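Putative hydroxymethylglutaryl-CoA synthase (Streptococcus mutans, PDB 3SQZ) probably catalyses the condensation of acetyl-CoA with acetoacetyl-CoA to form hydroxymethylglutaryl-CoA, and binds coenzyme A in a thiolase-type fold. Local coordinates at residues Asp84-Ala89 against Arg417-Val422. Residues are numbered along the deposited sequence; the frame is centred on the assembly and turned at random.
Sequences DVVTLA and RIYGKV
A single carboxylate oxygen, Asp-84 OD2, takes both polar groups that strand 416-421 sends across. Tyr-419 OH donates to the syn lone pair of Asp-84 OD2 at 2.6 Å. Arg-417 NH1 makes a salt bridge to the anti lone pair of Asp-84 OD2, 2.8 Å long and nearly straight at 168°. Carboxylate and guanidinium lie almost coplanar. Arg-417 closes the triangle within its own strand: a kink late in the arginine chain brings NE round, and Arg-417 NE donates to Tyr-419 OH at 2.9 Å in the guanidinium plane. That phenol oxygen thus both gives and receives, which fixes the end of the ring.

The other oxygen of Asp-84 works for its own helix. A chi1 of 69° swings the carboxylate back over its own backbone, where Asp-84 OD1 accepts from Thr-87 N at 3.0 Å, and Asp-84 N returns a bond to Thr-87 OG1: a capping box, whose Thr-87 hydroxyl also pairs with Asp-83.

Val-86 packs on one face of the Tyr-419 ring, its CG1 3.7 Å from the centroid and only 6° off the normal, a CH-pi contact. Thr-87 CG2 approaches Tyr-419 CD1 at 3.6 Å.

The contact ties the start of helix 85-94, which packs on strand 166-175, to strand 416-421, an edge strand of the small three-stranded antiparallel sheet near the C-terminus; helix 122-129 flanks both, Tyr-125 touching Val-86 and meeting Tyr-419 edge-to-face.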
loop_
_atom_site.group_PDB
_atom_site.type_symbol
_atom_site.label_atom_id
_atom_site.label_comp_id
_atom_site.label_asym_id
_atom_site.label_seq_id
_atom_site.Cartn_x
_atom_site.Cartn_y
_atom_site.Cartn_z
ATOM N N ASP A 84 -9.046 -1.706 -11.376
ATOM C CA ASP A 84 -8.775 -2.856 -10.517
ATOM C C ASP A 84 -7.309 -2.915 -10.111
ATOM O O ASP A 84 -6.562 -1.945 -10.290
ATOM C CB ASP A 84 -9.216 -4.160 -11.203
ATOM C CG ASP A 84 -8.366 -4.521 -12.401
ATOM O OD1 ASP A 84 -7.403 -3.799 -12.727
ATOM O OD2 ASP A 84 -8.671 -5.572 -13.011
ATOM N N VAL A 85 -6.889 -4.051 -9.556
ATOM C CA VAL A 85 -5.510 -4.194 -9.112
ATOM C C VAL A 85 -4.509 -3.896 -10.232
ATOM O O VAL A 85 -3.471 -3.268 -10.010
ATOM C CB VAL A 85 -5.264 -5.621 -8.521
ATOM C CG1 VAL A 85 -5.541 -6.728 -9.555
ATOM C CG2 VAL A 85 -3.853 -5.745 -7.958
ATOM N N VAL A 86 -4.820 -4.360 -11.435
ATOM C CA VAL A 86 -3.925 -4.204 -12.574
ATOM C C VAL A 86 -3.825 -2.759 -13.028
ATOM O O VAL A 86 -2.726 -2.240 -13.252
ATOM C CB VAL A 86 -4.386 -5.091 -13.750
ATOM C CG1 VAL A 86 -3.670 -4.724 -15.035
ATOM C CG2 VAL A 86 -4.172 -6.554 -13.414
ATOM N N THR A 87 -4.968 -2.102 -13.182
ATOM C CA THR A 87 -4.948 -0.736 -13.689
ATOM C C THR A 87 -4.343 0.231 -12.681
ATOM O O THR A 87 -3.601 1.134 -13.060
ATOM C CB THR A 87 -6.335 -0.276 -14.137
ATOM O OG1 THR A 87 -7.235 -0.366 -13.036
ATOM C CG2 THR A 87 -6.842 -1.163 -15.259
ATOM N N LEU A 88 -4.650 0.045 -11.399
ATOM C CA LEU A 88 -4.037 0.883 -10.373
ATOM C C LEU A 88 -2.526 0.653 -10.339
ATOM O O LEU A 88 -1.752 1.612 -10.239
ATOM C CB LEU A 88 -4.667 0.627 -9.004
ATOM C CG LEU A 88 -6.126 1.069 -8.861
ATOM C CD1 LEU A 88 -6.692 0.549 -7.556
ATOM C CD2 LEU A 88 -6.272 2.588 -8.963
ATOM N N ALA A 89 -2.104 -0.609 -10.432
ATOM C CA ALA A 89 -0.678 -0.930 -10.410
ATOM C C ALA A 89 0.034 -0.284 -11.603
ATOM O O ALA A 89 1.076 0.366 -11.446
ATOM C CB ALA A 89 -0.464 -2.431 -10.401
ATOM N N ARG A 417 -9.829 -10.708 -19.413
ATOM C CA ARG A 417 -9.926 -9.315 -18.991
ATOM C C ARG A 417 -9.117 -8.453 -19.953
ATOM O O ARG A 417 -7.917 -8.657 -20.119
ATOM C CB ARG A 417 -9.419 -9.173 -17.553
ATOM C CG ARG A 417 -10.277 -9.919 -16.549
ATOM C CD ARG A 417 -9.707 -9.904 -15.140
ATOM N NE ARG A 417 -9.861 -8.615 -14.455
ATOM C CZ ARG A 417 -10.952 -8.240 -13.785
ATOM N NH1 ARG A 417 -10.979 -7.060 -13.183
ATOM N NH2 ARG A 417 -12.018 -9.034 -13.727
ATOM N N ILE A 418 -9.783 -7.503 -20.603
ATOM C CA ILE A 418 -9.140 -6.699 -21.630
ATOM C C ILE A 418 -8.795 -5.329 -21.053
ATOM O O ILE A 418 -9.690 -4.559 -20.695
ATOM C CB ILE A 418 -10.045 -6.526 -22.866
ATOM C CG1 ILE A 418 -10.461 -7.895 -23.430
ATOM C CG2 ILE A 418 -9.352 -5.661 -23.919
ATOM C CD1 ILE A 418 -9.305 -8.780 -23.850
ATOM N N TYR A 419 -7.499 -5.048 -20.959
ATOM C CA TYR A 419 -7.005 -3.789 -20.418
ATOM C C TYR A 419 -6.444 -2.918 -21.525
ATOM O O TYR A 419 -5.893 -3.421 -22.502
ATOM C CB TYR A 419 -5.882 -4.056 -19.419
ATOM C CG TYR A 419 -6.312 -4.823 -18.200
ATOM C CD1 TYR A 419 -7.019 -4.195 -17.180
ATOM C CD2 TYR A 419 -6.010 -6.176 -18.064
ATOM C CE1 TYR A 419 -7.417 -4.886 -16.064
ATOM C CE2 TYR A 419 -6.396 -6.881 -16.941
ATOM C CZ TYR A 419 -7.100 -6.233 -15.945
ATOM O OH TYR A 419 -7.487 -6.934 -14.831
ATOM N N GLY A 420 -6.534 -1.604 -21.354
ATOM C CA GLY A 420 -5.926 -0.705 -22.307
ATOM C C GLY A 420 -5.726 0.673 -21.728
ATOM O O GLY A 420 -6.238 0.998 -20.655
ATOM N N LYS A 421 -4.956 1.476 -22.445
ATOM C CA LYS A 421 -4.836 2.884 -22.139
ATOM C C LYS A 421 -6.137 3.569 -22.509
ATOM O O LYS A 421 -6.736 3.272 -23.549
ATOM C CB LYS A 421 -3.692 3.497 -22.940
ATOM C CG LYS A 421 -2.319 3.053 -22.482
ATOM N N VAL A 422 -6.571 4.492 -21.665
ATOM C CA VAL A 422 -7.799 5.237 -21.925
ATOM C C VAL A 422 -7.581 6.335 -22.962
ATOM O O VAL A 422 -8.279 6.390 -23.974
ATOM C CB VAL A 422 -8.369 5.848 -20.638
ATOM C CG1 VAL A 422 -9.595 6.690 -20.950
ATOM C CG2 VAL A 422 -8.707 4.749 -19.649
#